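Local coordinates for protein nucleoporin p58/p45 (Homo sapiens, PDB 4JO7) that probably serves as a component of the nuclear pore complex, needed for trafficking across the nuclear membrane, represented here by an α-helical piece predicted in part to form a coiled coil, at residues I67-N70 with V71-L74; P3-Y6 with F7-L10. All coordinates share one frame; numbering follows the deposited sequence.

Contact 1: residues I67-N70 with V71-L74; sequences IHEN and VKVL
Glu69 and Lys72 form an i to i+3 salt bridge on one flank of the helix, with Lys72 NZ 2.9 Å from Glu69 OE2. The ammonium comes to the syn side of that oxygen, 25° out of the carboxylate plane. Two opposite chain shapes make the meeting possible: Lys72 is fully extended beyond CG, reaching back along the helix, while Glu69 is bent at chi2 (-63°), which curls its carboxylate round to the lysine tip.

The aliphatic part of Lys72 supplies the van der Waals contacts. Its CE lies 3.5 Å from His68 CE1, approaching the imidazole obliquely, and also touches the carboxylate, while its CG rests 3.4 Å from His68 O. On another flank, Ile67 CG2 and Val71 CG2 meet more loosely at 4.3 Å.

Beneath these side chains the backbone keeps regular α-helical i to i+4 bonds: Val71 N to Ile67 O, Lys72 N to His68 O, Val73 N to Glu69 O (3.0 Å) and Leu74 N to Asn70 O.

The turn belongs to helix 43-85, and its faces are shared out among neighbours. His68 stacks on Phe7 of helix 2-29; Asn70 ND2 is hydrogen-bonded to Gln63 of the second subunit, where Ile67, Val71 and Leu74 also pack on that copy's Ile67, Leu60 and Phe57. A chain of another protein packs on Ile67, His68 and Val71 as well.

Contact 2: residues P3-Y6 with F7-L10; sequences PADY and FRIL
Tyr6 and Leu10, one helical turn apart, meet in a CH-pi contact: Leu10 CD1 lies over one face of the phenol, 4.0 Å from the ring centroid and 27° off its normal. Leu10 CD1 comes nearest to Tyr6 CE2, at 3.6 Å, while the other methyl, CD2, reaches the CZ end of the ring. With Tyr6 CG anti to the backbone N (chi1 -173°), the ring stands out from the helix, and the Leu10 side chain reaches back over its face. An alanine in place of Leu10 is likely to leave this face without its two methyl contacts and the ring freer to shift.

Away from the ring, Arg8 NH1 donates to Asp5 OD1 at 2.7 Å in a salt bridge. The acceptor lies in the guanidinium plane, but the donor approaches from above the carboxylate, the two planes being 63° apart. A bend at chi3 of Arg8 turns its end to the acid, and a water donates to Asp5 O while weakly accepting from NH1.

Four i to i+4 backbone bonds, among them Leu10 N to Tyr6 O, set the spacing of these pairs. At this start of helix 2-29, Phe7 faces helix 43-85 and Tyr6 OH is hydrogen-bonded to a polar side chain of another protein's chain.

Overall arrangement
From the N terminus the chain enters contact 2 almost at once, in the opening turns of helix 2-29. It runs on through that helix and a partly disordered connection to helix 43-85, which carries contact 1. Neither contact closes a loop: each joins consecutive residues within one helix, and the two follow in series without nesting or crossing. The helical hairpin nevertheless brings them together: the centres of contacts 1 and 2 are about 14 Å apart. Phe7 CD1 approaches His68 ND1 to 3.5 Å, and His68 CE1 also reaches Ala4 CA, tying the start of the first helix to the later part of the second. Contact 1 also faces the second subunit.

Contact 1: residues I67-N70 with V71-L74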
# COMPACT_ATOMS: atom_id res chain seq x y z
N ILE F 67 -4.78 3.12 -0.20
CA ILE F 67 -3.54 3.58 -0.81
C ILE F 67 -3.85 4.00 -2.24
O ILE F 67 -3.44 5.08 -2.70
CB ILE F 67 -2.45 2.48 -0.84
CG1 ILE F 67 -1.91 2.20 0.57
CG2 ILE F 67 -1.31 2.87 -1.77
CD1 ILE F 67 -1.10 3.33 1.16
N HIS F 68 -4.58 3.16 -2.96
CA HIS F 68 -4.91 3.43 -4.36
C HIS F 68 -5.65 4.76 -4.48
O HIS F 68 -5.31 5.60 -5.32
CB HIS F 68 -5.75 2.29 -4.92
CG HIS F 68 -5.94 2.33 -6.40
ND1 HIS F 68 -7.18 2.37 -7.00
CD2 HIS F 68 -5.04 2.30 -7.42
CE1 HIS F 68 -7.04 2.38 -8.31
NE2 HIS F 68 -5.75 2.35 -8.59
N GLU F 69 -6.64 4.97 -3.62
CA GLU F 69 -7.41 6.21 -3.61
C GLU F 69 -6.55 7.42 -3.27
O GLU F 69 -6.73 8.49 -3.85
CB GLU F 69 -8.59 6.11 -2.63
CG GLU F 69 -9.66 5.13 -3.08
CD GLU F 69 -10.33 5.55 -4.38
OE1 GLU F 69 -10.79 6.71 -4.46
OE2 GLU F 69 -10.36 4.74 -5.33
N ASN F 70 -5.63 7.26 -2.34
CA ASN F 70 -4.75 8.36 -1.98
C ASN F 70 -3.74 8.69 -3.07
O ASN F 70 -3.29 9.82 -3.17
CB ASN F 70 -4.02 8.08 -0.67
CG ASN F 70 -4.39 9.06 0.42
OD1 ASN F 70 -4.79 10.20 0.15
ND2 ASN F 70 -4.27 8.62 1.67
N VAL F 71 -3.38 7.71 -3.89
CA VAL F 71 -2.52 7.98 -5.04
C VAL F 71 -3.32 8.77 -6.10
O VAL F 71 -2.77 9.62 -6.81
CB VAL F 71 -1.91 6.70 -5.61
CG1 VAL F 71 -1.23 6.98 -6.94
CG2 VAL F 71 -0.91 6.12 -4.61
N LYS F 72 -4.62 8.51 -6.18
CA LYS F 72 -5.49 9.30 -7.04
C LYS F 72 -5.54 10.75 -6.56
O LYS F 72 -5.49 11.68 -7.37
CB LYS F 72 -6.90 8.73 -7.08
CG LYS F 72 -7.03 7.36 -7.73
CD LYS F 72 -8.50 6.95 -7.79
CE LYS F 72 -8.68 5.52 -8.28
NZ LYS F 72 -10.10 5.10 -8.24
N VAL F 73 -5.68 10.94 -5.25
CA VAL F 73 -5.64 12.28 -4.67
C VAL F 73 -4.32 12.97 -5.00
O VAL F 73 -4.30 14.13 -5.43
CB VAL F 73 -5.84 12.24 -3.13
CG1 VAL F 73 -5.57 13.61 -2.51
CG2 VAL F 73 -7.25 11.76 -2.80
N LEU F 74 -3.21 12.24 -4.85
CA LEU F 74 -1.90 12.78 -5.15
C LEU F 74 -1.84 13.31 -6.58
O LEU F 74 -1.35 14.41 -6.82
CB LEU F 74 -0.82 11.72 -4.93
CG LEU F 74 0.63 12.18 -5.10
CD1 LEU F 74 0.97 13.26 -4.08
CD2 LEU F 74 1.61 11.00 -4.99

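Contact 2: residues P3-Y6 with F7-L10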
# COMPACT_ATOMS: atom_id res chain seq x y z
N PRO F 3 -6.75 0.81 -15.87
CA PRO F 3 -6.18 0.33 -14.60
C PRO F 3 -7.09 0.57 -13.40
O PRO F 3 -7.19 -0.31 -12.54
CB PRO F 3 -4.88 1.13 -14.45
CG PRO F 3 -4.87 2.13 -15.56
CD PRO F 3 -5.78 1.62 -16.62
N ALA F 4 -7.75 1.72 -13.34
CA ALA F 4 -8.63 2.01 -12.20
C ALA F 4 -9.86 1.11 -12.21
O ALA F 4 -10.32 0.66 -11.16
CB ALA F 4 -9.03 3.46 -12.20
N ASP F 5 -10.41 0.84 -13.39
CA ASP F 5 -11.55 -0.06 -13.50
C ASP F 5 -11.15 -1.49 -13.15
O ASP F 5 -11.88 -2.20 -12.47
CB ASP F 5 -12.15 0.01 -14.90
CG ASP F 5 -13.03 1.23 -15.10
OD1 ASP F 5 -13.24 1.99 -14.13
OD2 ASP F 5 -13.54 1.44 -16.23
N TYR F 6 -9.98 -1.91 -13.63
CA TYR F 6 -9.50 -3.26 -13.36
C TYR F 6 -9.23 -3.43 -11.85
O TYR F 6 -9.54 -4.46 -11.28
CB TYR F 6 -8.25 -3.52 -14.20
CG TYR F 6 -7.74 -4.94 -14.15
CD1 TYR F 6 -8.56 -6.01 -14.48
CD2 TYR F 6 -6.43 -5.21 -13.79
CE1 TYR F 6 -8.09 -7.31 -14.45
CE2 TYR F 6 -5.94 -6.50 -13.76
CZ TYR F 6 -6.78 -7.55 -14.08
OH TYR F 6 -6.29 -8.83 -14.05
N PHE F 7 -8.69 -2.39 -11.21
CA PHE F 7 -8.45 -2.44 -9.76
C PHE F 7 -9.77 -2.69 -9.02
O PHE F 7 -9.86 -3.54 -8.13
CB PHE F 7 -7.78 -1.14 -9.29
CG PHE F 7 -7.31 -1.18 -7.85
CD1 PHE F 7 -8.19 -0.96 -6.81
CD2 PHE F 7 -5.98 -1.40 -7.55
CE1 PHE F 7 -7.77 -0.98 -5.49
CE2 PHE F 7 -5.54 -1.42 -6.23
CZ PHE F 7 -6.44 -1.22 -5.20
N ARG F 8 -10.80 -1.94 -9.41
CA ARG F 8 -12.11 -2.06 -8.78
C ARG F 8 -12.67 -3.47 -8.96
O ARG F 8 -13.18 -4.07 -8.01
CB ARG F 8 -13.06 -1.02 -9.40
CG ARG F 8 -14.43 -0.95 -8.75
CD ARG F 8 -15.31 0.11 -9.42
NE ARG F 8 -14.71 1.45 -9.37
CZ ARG F 8 -14.19 2.10 -10.42
NH1 ARG F 8 -14.19 1.57 -11.63
NH2 ARG F 8 -13.68 3.31 -10.24
N ILE F 9 -12.53 -4.01 -10.16
CA ILE F 9 -12.98 -5.37 -10.46
C ILE F 9 -12.23 -6.41 -9.63
O ILE F 9 -12.82 -7.36 -9.11
CB ILE F 9 -12.81 -5.70 -11.95
CG1 ILE F 9 -13.84 -4.93 -12.78
CG2 ILE F 9 -12.98 -7.20 -12.19
CD1 ILE F 9 -13.60 -5.01 -14.27
N LEU F 10 -10.92 -6.24 -9.51
CA LEU F 10 -10.10 -7.16 -8.71
C LEU F 10 -10.51 -7.14 -7.24
O LEU F 10 -10.54 -8.18 -6.59
CB LEU F 10 -8.61 -6.84 -8.85
CG LEU F 10 -7.97 -7.16 -10.20
CD1 LEU F 10 -6.50 -6.77 -10.21
CD2 LEU F 10 -8.13 -8.64 -10.56
O HOH W 1 -15.04 -1.44 -12.68